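Local coordinates for PTS-dependent dihydroxyacetone kinase operon regulatory protein (Escherichia coli, PDB 4LRZ) that activates transcription of the dhaKLM operon from a sigma-70 promoter and represses its own expression, at residues P290-T294 against Q295-F299; Q244-I248 against T249-T253; N203-N206 against A207-S211; L188-T191 against D192-A196. All blocks are in the same frame, centred on the assembly; numbering follows the deposited sequence.

In chain order 4, 3, 2, 1 the four local contacts run from the GAF part to the PAS part of the probable sensor region. Interaction 4 and interaction 3 share helix 174-211; their centres are 23 Å apart and their nearest atoms about 7 Å, and both meet the second subunit. Interaction 1 is a hairpin end of the PAS sheet, centred 21 Å from interaction 3. The two are linked through the dimer, since Glu293 of one subunit bonds to Asn203 of the other. Interaction 2, a PAS loop, is centred 18 Å from interaction 1 and 33 Å from interaction 4. The nearest atoms of interactions 1 and 2 are about 8 Å apart.

Interaction 1 (P290-T294 against Q295-F299); sequences PIIET and QGTSF
Ile291 and Ser298 face each other as an antiparallel hydrogen-bonded pair and supply two of the four backbone bonds here. Ile291 N reaches Ser298 O at 2.6 Å, and Ser298 N returns to Ile291 O at 2.8 Å, lying in the carbonyl plane. The next hydrogen-bonded pair is Glu293 with Gly296: Glu293 N bonds to Gly296 O at 3.1 Å, while Gly296 N approaches Glu293 O from above its carbonyl plane, 55° out of it. Two CA-H...O contacts add to these, among them Thr297 CA to Ile291 O at 3.3 Å. The short strand axes run at 154° to one another, and a type I turn from Glu293 to Gly296 closes them into a beta hairpin with a two-residue loop. Strands 281-293 and 296-304 are thus neighbours in the five-stranded antiparallel sheet of the PAS fold, whose strand order is 2-1-5-4-3. Apolar contacts gather on the face carrying Pro290, Ile292, Thr297 and Phe299. Pro290 CB lies 4.2 Å from Phe299 CE1; Ile292 and Thr297 run side by side, and Ile292 CG1 lies 4.2 Å from Thr297 CG2. Phe299 also meets the ring of Trp219 in strand 215-219. The face of Ile291, Glu293 and Ser298 meets the second subunit, where Ile291 packs on Ala207. Glu293 keeps CG anti to its carbonyl carbon (chi1 -74°) and extends beyond it; its OE2 takes a salt bridge from Arg200 and a hydrogen bond from Asn203, both of the second subunit.

Interaction 2 (Q244-I248 against T249-T253); sequences QGRAI and TELLT
Ile248 and Leu252 form the close-packed side of this contact. Ile248 to Leu251 is a type I beta turn, closed by Leu251 N to Ile248 O at 2.9 Å, with the donor above the carbonyl plane, 73° out of it. Leu252 N extends the turn, reaching the same oxygen at 3.2 Å nearly in line with the C=O bond. Ile248 O thus holds two N-H groups, and beside it the side chains of Ile248 and Leu252 lie alongside each other, pointing the same way, with Ile248 CG1 3.7 Å from Leu252 CD2. Leu251 adds its CG against Ala247 O at 3.4 Å. The other flank is looser and nearer solvent, Glu250 being exposed and Arg246 partly so. Glu250 places CG between its backbone N and carbonyl carbon (chi1 60°), which lays Glu250 CG 3.7 Å from Ala247 CB; a bend at chi2 then carries the carboxylate to Arg246. There Arg246 NH1 and Glu250 OE1 make one salt bridge of 3.2 Å, with guanidinium and carboxylate planes 47° apart, so they do not pair flat. Without the guanidinium, as with an alanine here, the Glu250 carboxylate is likely to lose this counter-charge and swing more freely. Arg246 also packs on a basic side chain of another protein's chain. Between helix 230-235 and helix 256-264, Ile248 packs on Ile217 and Trp219 of strand 215-219, and Leu251 on Leu225 of strand 225-228.

Interaction 3 (N203-N206 against A207-S211); sequences NQLN and ALLES
From Asn203 to Asn206 each backbone oxygen accepts the N-H four residues on, the run opening with Ala207 N to Asn203 O at 2.9 Å (168° at the hydrogen) and closing with Glu210 N to Asn206 O at 2.9 Å, as a regular alpha helix requires. Side chains meet at i+4 and i+3 spacings. Leu205 and Leu209 cross at a slant: Leu205 CG is 4.0 Å from Leu209 CD1, and the CG of Leu209 also rests 3.2 Å from Leu205 O. The two chains leave the backbone differently, Leu205 with CG anti to N (chi1 -179°), Leu209 with CG beside it (chi1 -64°). This is the PAS-side end of helix 174-211, the long rod that joins the GAF and PAS parts of the sensor region and pairs with its counterpart in the dimer. Leu205 packs on Leu208 of the second subunit and Leu208 on Leu205 of that subunit, while Leu209 also touches its Leu208, so the leucines form an apolar seam. The polar side chains take other partners as well. Glu210 lays CG 3.2 Å from Asn206 O and sends OE1 to a salt bridge with Lys289 of the second subunit. Asn206 OD1 comes 4.0 Å from Leu209 CD1, and the Asn206 side chain also packs on a basic side chain of another protein's chain. At the helix end Ser211 grips Ala207 O twice, OG at 2.7 Å and its own backbone N at 3.1 Å, the two donors approaching from opposite faces of the carbonyl plane.

Interaction 4 (L188-T191 against D192-A196); sequences LLLT and DSLLA
With chi1 at 178° in Leu190 and -68° in Leu194, the first side chain starts out anti to its backbone N and the second beside it; one helical turn apart, they meet obliquely with Leu190 CG 4.0 Å from Leu194 CD1. The setting is the middle of alpha helix 174-211, which runs from the GAF part to the PAS part. Its backbone runs in i to i+4 bonds, among them Leu194 N to Leu190 O at 2.9 Å, and Leu194 CG lies 3.2 Å from that same oxygen. Shortening Leu194 to an alanine would take one apolar neighbour from Leu190 and is likely to open a gap against Thr191 of the second subunit, on which the leucine packs. Thr191 itself meets Thr191 of that subunit, so this stretch belongs to the dimer contact. On the GAF side Leu188 and Leu189 pack against Leu56 of helix 51-66. Asp192, by contrast, has its partner beyond this helix: OD2 forms a salt bridge with a basic side chain on the chain of another protein. Two hydroxyls turn back to the helix in weak bonds: Thr191 OG1 to Leu188 O at 3.4 Å, and Ser193 OG to Leu190 O at 3.3 Å.

Interaction 1 (P290-T294 against Q295-F299)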
ATOM      1  N   PRO F 290       6.770  -3.123 -30.462  1.00 51.86           N
ATOM      2  CA  PRO F 290       5.497  -2.758 -29.801  1.00 51.62           C
ATOM      3  C   PRO F 290       5.407  -3.370 -28.426  1.00 51.04           C
ATOM      4  O   PRO F 290       5.913  -4.476 -28.219  1.00 51.08           O
ATOM      5  CB  PRO F 290       4.426  -3.410 -30.700  1.00 53.10           C
ATOM      6  CG  PRO F 290       5.125  -3.677 -32.029  1.00 53.90           C
ATOM      7  CD  PRO F 290       6.565  -3.951 -31.671  1.00 52.93           C
ATOM      8  N   ILE F 291       4.775  -2.667 -27.490  1.00 50.86           N
ATOM      9  CA  ILE F 291       4.442  -3.248 -26.184  1.00 51.09           C
ATOM     10  C   ILE F 291       2.955  -3.071 -25.987  1.00 52.08           C
ATOM     11  O   ILE F 291       2.461  -1.937 -25.921  1.00 52.61           O
ATOM     12  CB  ILE F 291       5.165  -2.543 -25.005  1.00 49.44           C
ATOM     13  CG1 ILE F 291       6.683  -2.618 -25.136  1.00 49.19           C
ATOM     14  CG2 ILE F 291       4.720  -3.138 -23.646  1.00 49.60           C
ATOM     15  CD1 ILE F 291       7.411  -1.571 -24.236  1.00 46.66           C
ATOM     16  N   ILE F 292       2.242  -4.177 -25.865  1.00 53.22           N
ATOM     17  CA  ILE F 292       0.786  -4.153 -25.936  1.00 54.44           C
ATOM     18  C   ILE F 292       0.242  -4.377 -24.543  1.00 54.28           C
ATOM     19  O   ILE F 292       0.528  -5.401 -23.926  1.00 54.21           O
ATOM     20  CB  ILE F 292       0.263  -5.214 -26.950  1.00 56.69           C
ATOM     21  CG1 ILE F 292       0.881  -4.946 -28.335  1.00 58.10           C
ATOM     22  CG2 ILE F 292      -1.307  -5.230 -26.992  1.00 57.32           C
ATOM     23  CD1 ILE F 292       1.098  -6.198 -29.197  1.00 62.76           C
ATOM     24  N   GLU F 293      -0.498  -3.403 -24.026  1.00 53.81           N
ATOM     25  CA  GLU F 293      -0.945  -3.447 -22.629  1.00 54.35           C
ATOM     26  C   GLU F 293      -2.422  -3.089 -22.577  1.00 56.21           C
ATOM     27  O   GLU F 293      -2.950  -2.512 -23.529  1.00 57.11           O
ATOM     28  CB  GLU F 293      -0.131  -2.462 -21.758  1.00 52.15           C
ATOM     29  CG  GLU F 293       1.314  -2.901 -21.428  1.00 51.21           C
ATOM     30  CD  GLU F 293       2.138  -1.803 -20.682  1.00 49.92           C
ATOM     31  OE1 GLU F 293       2.630  -0.878 -21.375  1.00 48.52           O
ATOM     32  OE2 GLU F 293       2.296  -1.880 -19.430  1.00 45.61           O
ATOM     33  N   THR F 294      -3.095  -3.396 -21.477  1.00 57.49           N
ATOM     34  CA  THR F 294      -4.513  -3.030 -21.375  1.00 60.63           C
ATOM     35  C   THR F 294      -4.735  -1.548 -21.751  1.00 60.31           C
ATOM     36  O   THR F 294      -5.663  -1.235 -22.506  1.00 62.22           O
ATOM     37  CB  THR F 294      -5.131  -3.394 -19.984  1.00 61.66           C
ATOM     38  OG1 THR F 294      -4.581  -2.555 -18.963  1.00 60.86           O
ATOM     39  CG2 THR F 294      -4.810  -4.862 -19.625  1.00 63.50           C
ATOM     40  N   GLN F 295      -3.851  -0.653 -21.295  1.00 58.01           N
ATOM     41  CA  GLN F 295      -4.069   0.799 -21.526  1.00 58.08           C
ATOM     42  C   GLN F 295      -3.706   1.393 -22.901  1.00 57.04           C
ATOM     43  O   GLN F 295      -3.904   2.599 -23.124  1.00 57.59           O
ATOM     44  CB  GLN F 295      -3.486   1.676 -20.397  1.00 56.57           C
ATOM     45  CG  GLN F 295      -2.095   1.319 -19.991  1.00 55.77           C
ATOM     46  CD  GLN F 295      -2.096   0.312 -18.858  1.00 57.66           C
ATOM     47  OE1 GLN F 295      -1.651  -0.832 -19.017  1.00 57.85           O
ATOM     48  NE2 GLN F 295      -2.620   0.725 -17.707  1.00 57.00           N
ATOM     49  N   GLY F 296      -3.201   0.568 -23.811  1.00 55.61           N
ATOM     50  CA  GLY F 296      -2.749   1.045 -25.112  1.00 54.30           C
ATOM     51  C   GLY F 296      -1.418   0.416 -25.521  1.00 52.87           C
ATOM     52  O   GLY F 296      -0.857  -0.450 -24.824  1.00 51.26           O
ATOM     53  N   THR F 297      -0.902   0.846 -26.660  1.00 51.97           N
ATOM     54  CA  THR F 297       0.355   0.307 -27.133  1.00 50.74           C
ATOM     55  C   THR F 297       1.448   1.321 -26.869  1.00 48.86           C
ATOM     56  O   THR F 297       1.253   2.501 -27.091  1.00 50.17           O
ATOM     57  CB  THR F 297       0.289  -0.066 -28.642  1.00 51.70           C
ATOM     58  OG1 THR F 297      -0.905  -0.822 -28.874  1.00 52.87           O
ATOM     59  CG2 THR F 297       1.512  -0.890 -29.071  1.00 50.27           C
ATOM     60  N   SER F 298       2.567   0.837 -26.344  1.00 46.68           N
ATOM     61  CA  SER F 298       3.785   1.592 -26.153  1.00 44.48           C
ATOM     62  C   SER F 298       4.805   1.027 -27.138  1.00 44.67           C
ATOM     63  O   SER F 298       4.614  -0.093 -27.671  1.00 44.40           O
ATOM     64  CB  SER F 298       4.305   1.393 -24.727  1.00 43.05           C
ATOM     65  OG  SER F 298       3.520   2.102 -23.798  1.00 44.05           O
ATOM     66  N   PHE F 299       5.899   1.774 -27.348  1.00 43.86           N
ATOM     67  CA  PHE F 299       6.913   1.393 -28.314  1.00 44.37           C
ATOM     68  C   PHE F 299       8.324   1.494 -27.802  1.00 43.70           C
ATOM     69  O   PHE F 299       8.634   2.335 -26.976  1.00 43.54           O
ATOM     70  CB  PHE F 299       6.761   2.213 -29.591  1.00 45.17           C
ATOM     71  CG  PHE F 299       5.472   1.946 -30.319  1.00 47.20           C
ATOM     72  CD1 PHE F 299       5.362   0.856 -31.193  1.00 47.59           C
ATOM     73  CD2 PHE F 299       4.350   2.762 -30.107  1.00 48.69           C
ATOM     74  CE1 PHE F 299       4.167   0.599 -31.868  1.00 48.63           C
ATOM     75  CE2 PHE F 299       3.130   2.506 -30.783  1.00 50.12           C
ATOM     76  CZ  PHE F 299       3.043   1.420 -31.660  1.00 47.55           C
TER

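Interaction 2 (Q244-I248 against T249-T253)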
ATOM      1  N   GLN F 244      12.820  13.690 -22.302  1.00 45.21           N
ATOM      2  CA  GLN F 244      12.028  12.730 -21.554  1.00 43.21           C
ATOM      3  C   GLN F 244      10.755  13.367 -20.957  1.00 41.89           C
ATOM      4  O   GLN F 244      10.785  14.472 -20.472  1.00 40.77           O
ATOM      5  CB  GLN F 244      12.885  11.965 -20.539  1.00 42.99           C
ATOM      6  CG  GLN F 244      14.098  12.703 -20.112  1.00 48.32           C
ATOM      7  CD  GLN F 244      15.348  12.348 -20.919  1.00 47.44           C
ATOM      8  OE1 GLN F 244      16.014  11.340 -20.666  1.00 45.97           O
ATOM      9  NE2 GLN F 244      15.675  13.189 -21.867  1.00 49.57           N
ATOM     10  N   GLY F 245       9.630  12.678 -21.062  1.00 40.41           N
ATOM     11  CA  GLY F 245       8.380  13.243 -20.615  1.00 41.27           C
ATOM     12  C   GLY F 245       7.709  14.214 -21.581  1.00 43.49           C
ATOM     13  O   GLY F 245       6.660  14.763 -21.257  1.00 44.06           O
ATOM     14  N   ARG F 246       8.299  14.457 -22.749  1.00 44.72           N
ATOM     15  CA  ARG F 246       7.644  15.288 -23.777  1.00 47.92           C
ATOM     16  C   ARG F 246       7.129  14.433 -24.933  1.00 47.78           C
ATOM     17  O   ARG F 246       7.616  13.307 -25.177  1.00 45.96           O
ATOM     18  CB  ARG F 246       8.582  16.331 -24.356  1.00 49.50           C
ATOM     19  CG  ARG F 246       9.381  17.107 -23.336  1.00 54.41           C
ATOM     20  CD  ARG F 246       9.405  18.608 -23.641  1.00 62.30           C
ATOM     21  NE  ARG F 246       9.715  18.944 -25.036  1.00 68.87           N
ATOM     22  CZ  ARG F 246       8.943  19.694 -25.834  1.00 72.34           C
ATOM     23  NH1 ARG F 246       7.793  20.194 -25.393  1.00 73.99           N
ATOM     24  NH2 ARG F 246       9.319  19.948 -27.086  1.00 72.64           N
ATOM     25  N   ALA F 247       6.145  14.979 -25.630  1.00 49.52           N
ATOM     26  CA  ALA F 247       5.589  14.349 -26.817  1.00 51.11           C
ATOM     27  C   ALA F 247       6.694  14.036 -27.812  1.00 51.83           C
ATOM     28  O   ALA F 247       7.519  14.894 -28.169  1.00 52.63           O
ATOM     29  CB  ALA F 247       4.522  15.236 -27.450  1.00 52.33           C
ATOM     30  N   ILE F 248       6.724  12.792 -28.241  1.00 52.36           N
ATOM     31  CA  ILE F 248       7.678  12.397 -29.254  1.00 54.87           C
ATOM     32  C   ILE F 248       7.418  13.089 -30.614  1.00 58.67           C
ATOM     33  O   ILE F 248       8.360  13.335 -31.371  1.00 59.39           O
ATOM     34  CB  ILE F 248       7.792  10.852 -29.371  1.00 53.09           C
ATOM     35  CG1 ILE F 248       9.066  10.512 -30.146  1.00 53.31           C
ATOM     36  CG2 ILE F 248       6.523  10.264 -30.016  1.00 53.32           C
ATOM     37  CD1 ILE F 248       9.953   9.505 -29.521  1.00 52.08           C
ATOM     38  N   THR F 249       6.156  13.430 -30.903  1.00 62.47           N
ATOM     39  CA  THR F 249       5.830  14.101 -32.167  1.00 67.03           C
ATOM     40  C   THR F 249       6.552  15.435 -32.217  1.00 69.96           C
ATOM     41  O   THR F 249       7.124  15.790 -33.251  1.00 71.93           O
ATOM     42  CB  THR F 249       4.302  14.335 -32.407  1.00 68.35           C
ATOM     43  OG1 THR F 249       3.714  14.981 -31.267  1.00 67.77           O
ATOM     44  CG2 THR F 249       3.556  13.011 -32.760  1.00 68.22           C
ATOM     45  N   GLU F 250       6.555  16.167 -31.101  1.00 71.41           N
ATOM     46  CA  GLU F 250       7.300  17.425 -31.055  1.00 73.85           C
ATOM     47  C   GLU F 250       8.788  17.265 -30.724  1.00 73.36           C
ATOM     48  O   GLU F 250       9.477  18.247 -30.479  1.00 74.54           O
ATOM     49  CB  GLU F 250       6.604  18.492 -30.188  1.00 74.97           C
ATOM     50  CG  GLU F 250       6.387  18.153 -28.723  1.00 75.47           C
ATOM     51  CD  GLU F 250       5.111  18.804 -28.172  1.00 79.08           C
ATOM     52  OE1 GLU F 250       5.167  19.378 -27.059  1.00 78.61           O
ATOM     53  OE2 GLU F 250       4.055  18.744 -28.860  1.00 79.62           O
ATOM     54  N   LEU F 251       9.297  16.039 -30.746  1.00 72.77           N
ATOM     55  CA  LEU F 251      10.732  15.853 -30.570  1.00 72.94           C
ATOM     56  C   LEU F 251      11.448  15.625 -31.886  1.00 74.65           C
ATOM     57  O   LEU F 251      12.434  16.291 -32.179  1.00 75.86           O
ATOM     58  CB  LEU F 251      11.049  14.753 -29.566  1.00 70.66           C
ATOM     59  CG  LEU F 251      10.891  15.225 -28.111  1.00 69.68           C
ATOM     60  CD1 LEU F 251      10.944  14.049 -27.154  1.00 64.18           C
ATOM     61  CD2 LEU F 251      11.914  16.313 -27.732  1.00 69.34           C
ATOM     62  N   LEU F 252      10.941  14.696 -32.684  1.00 75.44           N
ATOM     63  CA  LEU F 252      11.521  14.436 -33.995  1.00 77.54           C
ATOM     64  C   LEU F 252      10.456  14.001 -34.989  1.00 78.61           C
ATOM     65  O   LEU F 252       9.377  13.549 -34.590  1.00 77.83           O
ATOM     66  CB  LEU F 252      12.666  13.409 -33.904  1.00 76.64           C
ATOM     67  CG  LEU F 252      12.417  11.904 -33.898  1.00 75.55           C
ATOM     68  CD1 LEU F 252      13.721  11.229 -33.588  1.00 76.04           C
ATOM     69  CD2 LEU F 252      11.370  11.499 -32.871  1.00 74.79           C
ATOM     70  N   THR F 253      10.753  14.154 -36.281  1.00 80.74           N
ATOM     71  CA  THR F 253       9.834  13.678 -37.314  1.00 82.19           C
ATOM     72  C   THR F 253      10.214  12.270 -37.724  1.00 81.75           C
ATOM     73  O   THR F 253      11.373  11.975 -38.044  1.00 81.81           O
ATOM     74  CB  THR F 253       9.754  14.627 -38.525  1.00 84.70           C
ATOM     75  OG1 THR F 253       9.287  15.906 -38.080  1.00 85.34           O
ATOM     76  CG2 THR F 253       8.775  14.089 -39.585  1.00 85.87           C
TER

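Interaction 3 (N203-N206 against A207-S211)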
ATOM      1  N   ASN F 203      16.421   0.550 -11.424  1.00 30.29           N
ATOM      2  CA  ASN F 203      17.885   0.368 -11.455  1.00 31.74           C
ATOM      3  C   ASN F 203      18.348  -0.633 -12.534  1.00 32.81           C
ATOM      4  O   ASN F 203      19.285  -0.373 -13.299  1.00 33.28           O
ATOM      5  CB  ASN F 203      18.391  -0.063 -10.069  1.00 31.84           C
ATOM      6  CG  ASN F 203      18.445   1.083  -9.089  1.00 31.11           C
ATOM      7  OD1 ASN F 203      18.453   2.219  -9.491  1.00 28.71           O
ATOM      8  ND2 ASN F 203      18.538   0.780  -7.802  1.00 32.36           N
ATOM      9  N   GLN F 204      17.671  -1.785 -12.606  1.00 33.59           N
ATOM     10  CA  GLN F 204      17.925  -2.771 -13.663  1.00 32.91           C
ATOM     11  C   GLN F 204      17.725  -2.140 -15.012  1.00 32.69           C
ATOM     12  O   GLN F 204      18.564  -2.255 -15.939  1.00 32.97           O
ATOM     13  CB  GLN F 204      16.987  -3.965 -13.507  1.00 33.29           C
ATOM     14  CG  GLN F 204      17.332  -4.896 -12.321  1.00 34.65           C
ATOM     15  CD  GLN F 204      16.150  -5.845 -11.965  1.00 38.17           C
ATOM     16  OE1 GLN F 204      14.985  -5.550 -12.251  1.00 36.85           O
ATOM     17  NE2 GLN F 204      16.467  -7.002 -11.371  1.00 38.46           N
ATOM     18  N   LEU F 205      16.634  -1.406 -15.135  1.00 31.33           N
ATOM     19  CA  LEU F 205      16.339  -0.846 -16.441  1.00 31.61           C
ATOM     20  C   LEU F 205      17.366   0.221 -16.854  1.00 32.18           C
ATOM     21  O   LEU F 205      17.853   0.238 -18.016  1.00 33.05           O
ATOM     22  CB  LEU F 205      14.914  -0.316 -16.455  1.00 30.50           C
ATOM     23  CG  LEU F 205      14.467   0.279 -17.773  1.00 33.13           C
ATOM     24  CD1 LEU F 205      14.690  -0.736 -18.944  1.00 33.68           C
ATOM     25  CD2 LEU F 205      13.012   0.646 -17.619  1.00 33.11           C
ATOM     26  N   ASN F 206      17.722   1.086 -15.902  1.00 31.62           N
ATOM     27  CA  ASN F 206      18.678   2.164 -16.171  1.00 32.82           C
ATOM     28  C   ASN F 206      20.072   1.688 -16.474  1.00 33.53           C
ATOM     29  O   ASN F 206      20.661   2.132 -17.453  1.00 34.46           O
ATOM     30  CB  ASN F 206      18.656   3.233 -15.080  1.00 33.09           C
ATOM     31  CG  ASN F 206      17.408   4.089 -15.172  1.00 35.18           C
ATOM     32  OD1 ASN F 206      16.845   4.238 -16.252  1.00 37.35           O
ATOM     33  ND2 ASN F 206      16.959   4.632 -14.057  1.00 37.38           N
ATOM     34  N   ALA F 207      20.562   0.746 -15.674  1.00 33.49           N
ATOM     35  CA  ALA F 207      21.843   0.115 -15.911  1.00 34.28           C
ATOM     36  C   ALA F 207      21.871  -0.576 -17.277  1.00 35.37           C
ATOM     37  O   ALA F 207      22.845  -0.453 -18.008  1.00 36.95           O
ATOM     38  CB  ALA F 207      22.175  -0.852 -14.776  1.00 34.13           C
ATOM     39  N   LEU F 208      20.810  -1.281 -17.655  1.00 35.22           N
ATOM     40  CA  LEU F 208      20.772  -1.875 -18.989  1.00 36.46           C
ATOM     41  C   LEU F 208      20.950  -0.796 -20.036  1.00 36.52           C
ATOM     42  O   LEU F 208      21.821  -0.916 -20.881  1.00 37.77           O
ATOM     43  CB  LEU F 208      19.464  -2.650 -19.244  1.00 36.26           C
ATOM     44  CG  LEU F 208      19.320  -3.687 -20.366  1.00 39.41           C
ATOM     45  CD1 LEU F 208      20.555  -4.592 -20.487  1.00 40.48           C
ATOM     46  CD2 LEU F 208      18.054  -4.557 -20.108  1.00 38.91           C
ATOM     47  N   LEU F 209      20.125   0.241 -19.975  1.00 36.80           N
ATOM     48  CA  LEU F 209      20.171   1.362 -20.919  1.00 38.32           C
ATOM     49  C   LEU F 209      21.542   2.081 -21.016  1.00 41.08           C
ATOM     50  O   LEU F 209      21.981   2.411 -22.108  1.00 41.64           O
ATOM     51  CB  LEU F 209      19.078   2.387 -20.602  1.00 36.74           C
ATOM     52  CG  LEU F 209      17.642   1.860 -20.753  1.00 36.64           C
ATOM     53  CD1 LEU F 209      16.719   2.764 -19.980  1.00 34.21           C
ATOM     54  CD2 LEU F 209      17.243   1.813 -22.229  1.00 34.56           C
ATOM     55  N   GLU F 210      22.200   2.320 -19.890  1.00 42.72           N
ATOM     56  CA  GLU F 210      23.492   2.985 -19.911  1.00 46.97           C
ATOM     57  C   GLU F 210      24.616   2.128 -20.487  1.00 48.98           C
ATOM     58  O   GLU F 210      25.554   2.677 -21.065  1.00 50.60           O
ATOM     59  CB  GLU F 210      23.906   3.426 -18.518  1.00 47.69           C
ATOM     60  CG  GLU F 210      22.882   4.342 -17.855  1.00 51.91           C
ATOM     61  CD  GLU F 210      23.134   4.521 -16.336  1.00 57.79           C
ATOM     62  OE1 GLU F 210      24.141   3.979 -15.802  1.00 60.84           O
ATOM     63  OE2 GLU F 210      22.313   5.205 -15.684  1.00 59.06           O
ATOM     64  N   SER F 211      24.539   0.808 -20.316  1.00 49.25           N
ATOM     65  CA  SER F 211      25.668  -0.047 -20.670  1.00 51.66           C
ATOM     66  C   SER F 211      25.526  -0.812 -21.975  1.00 51.33           C
ATOM     67  O   SER F 211      26.492  -1.413 -22.447  1.00 53.87           O
ATOM     68  CB  SER F 211      26.052  -0.980 -19.513  1.00 52.29           C
ATOM     69  OG  SER F 211      24.950  -1.771 -19.121  1.00 54.17           O
TER

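Interaction 4 (L188-T191 against D192-A196)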
ATOM      1  N   LEU F 188       0.849   0.067   5.130  1.00 31.14           N
ATOM      2  CA  LEU F 188       1.722   1.144   4.804  1.00 32.46           C
ATOM      3  C   LEU F 188       3.164   0.648   4.724  1.00 33.23           C
ATOM      4  O   LEU F 188       3.933   1.174   3.945  1.00 34.13           O
ATOM      5  CB  LEU F 188       1.591   2.235   5.813  1.00 31.91           C
ATOM      6  CG  LEU F 188       0.797   3.520   5.567  1.00 34.26           C
ATOM      7  CD1 LEU F 188       0.240   3.757   4.194  1.00 31.06           C
ATOM      8  CD2 LEU F 188      -0.206   3.744   6.699  1.00 32.82           C
ATOM      9  N   LEU F 189       3.527  -0.356   5.525  1.00 34.38           N
ATOM     10  CA  LEU F 189       4.871  -0.921   5.443  1.00 37.05           C
ATOM     11  C   LEU F 189       4.985  -1.642   4.116  1.00 38.36           C
ATOM     12  O   LEU F 189       5.998  -1.553   3.435  1.00 40.48           O
ATOM     13  CB  LEU F 189       5.190  -1.867   6.598  1.00 36.04           C
ATOM     14  CG  LEU F 189       5.331  -1.214   7.990  1.00 37.35           C
ATOM     15  CD1 LEU F 189       5.333  -2.306   9.078  1.00 36.46           C
ATOM     16  CD2 LEU F 189       6.576  -0.331   8.115  1.00 34.58           C
ATOM     17  N   LEU F 190       3.927  -2.320   3.729  1.00 38.79           N
ATOM     18  CA  LEU F 190       3.873  -2.949   2.423  1.00 40.65           C
ATOM     19  C   LEU F 190       3.995  -1.962   1.245  1.00 41.25           C
ATOM     20  O   LEU F 190       4.677  -2.282   0.239  1.00 41.71           O
ATOM     21  CB  LEU F 190       2.568  -3.738   2.307  1.00 41.48           C
ATOM     22  CG  LEU F 190       2.302  -4.447   0.989  1.00 44.56           C
ATOM     23  CD1 LEU F 190       3.259  -5.604   0.879  1.00 48.15           C
ATOM     24  CD2 LEU F 190       0.837  -4.953   0.977  1.00 49.40           C
ATOM     25  N   THR F 191       3.372  -0.780   1.358  1.00 44.59           N
ATOM     26  CA  THR F 191       3.486   0.173   0.263  1.00 44.21           C
ATOM     27  C   THR F 191       4.901   0.770   0.194  1.00 42.96           C
ATOM     28  O   THR F 191       5.399   0.958  -0.895  1.00 40.92           O
ATOM     29  CB  THR F 191       2.376   1.275   0.190  1.00 44.98           C
ATOM     30  OG1 THR F 191       2.705   2.357   1.054  1.00 45.58           O
ATOM     31  CG2 THR F 191       1.031   0.747   0.590  1.00 44.99           C
ATOM     32  N   ASP F 192       5.555   1.000   1.337  1.00 43.48           N
ATOM     33  CA  ASP F 192       6.987   1.396   1.344  1.00 44.02           C
ATOM     34  C   ASP F 192       7.828   0.351   0.603  1.00 42.57           C
ATOM     35  O   ASP F 192       8.712   0.686  -0.200  1.00 41.92           O
ATOM     36  CB  ASP F 192       7.556   1.573   2.767  1.00 46.36           C
ATOM     37  CG  ASP F 192       7.273   2.972   3.375  1.00 51.86           C
ATOM     38  OD1 ASP F 192       6.775   3.870   2.656  1.00 59.34           O
ATOM     39  OD2 ASP F 192       7.539   3.180   4.586  1.00 58.85           O
ATOM     40  N   SER F 193       7.550  -0.916   0.866  1.00 42.26           N
ATOM     41  CA  SER F 193       8.354  -1.970   0.258  1.00 41.95           C
ATOM     42  C   SER F 193       8.029  -2.172  -1.241  1.00 39.42           C
ATOM     43  O   SER F 193       8.904  -2.489  -2.024  1.00 38.56           O
ATOM     44  CB  SER F 193       8.300  -3.250   1.089  1.00 43.57           C
ATOM     45  OG  SER F 193       7.369  -4.173   0.584  1.00 48.08           O
ATOM     46  N   LEU F 194       6.798  -1.864  -1.651  1.00 37.86           N
ATOM     47  CA  LEU F 194       6.447  -1.941  -3.078  1.00 35.94           C
ATOM     48  C   LEU F 194       7.185  -0.880  -3.895  1.00 33.62           C
ATOM     49  O   LEU F 194       7.650  -1.168  -4.976  1.00 32.04           O
ATOM     50  CB  LEU F 194       4.932  -1.854  -3.294  1.00 34.89           C
ATOM     51  CG  LEU F 194       4.164  -3.061  -2.780  1.00 38.97           C
ATOM     52  CD1 LEU F 194       2.656  -2.783  -2.683  1.00 39.17           C
ATOM     53  CD2 LEU F 194       4.450  -4.298  -3.622  1.00 40.08           C
ATOM     54  N   LEU F 195       7.274   0.327  -3.350  1.00 33.90           N
ATOM     55  CA  LEU F 195       7.988   1.448  -3.946  1.00 33.66           C
ATOM     56  C   LEU F 195       9.488   1.156  -4.028  1.00 33.45           C
ATOM     57  O   LEU F 195      10.118   1.380  -5.052  1.00 32.30           O
ATOM     58  CB  LEU F 195       7.716   2.724  -3.151  1.00 34.85           C
ATOM     59  CG  LEU F 195       6.409   3.507  -3.416  1.00 37.02           C
ATOM     60  CD1 LEU F 195       6.050   4.480  -2.245  1.00 37.02           C
ATOM     61  CD2 LEU F 195       6.472   4.278  -4.750  1.00 33.56           C
ATOM     62  N   ALA F 196      10.047   0.591  -2.972  1.00 34.94           N
ATOM     63  CA  ALA F 196      11.433   0.111  -3.020  1.00 36.30           C
ATOM     64  C   ALA F 196      11.625  -1.001  -4.094  1.00 36.70           C
ATOM     65  O   ALA F 196      12.601  -0.973  -4.851  1.00 37.55           O
ATOM     66  CB  ALA F 196      11.907  -0.339  -1.602  1.00 36.98           C
TER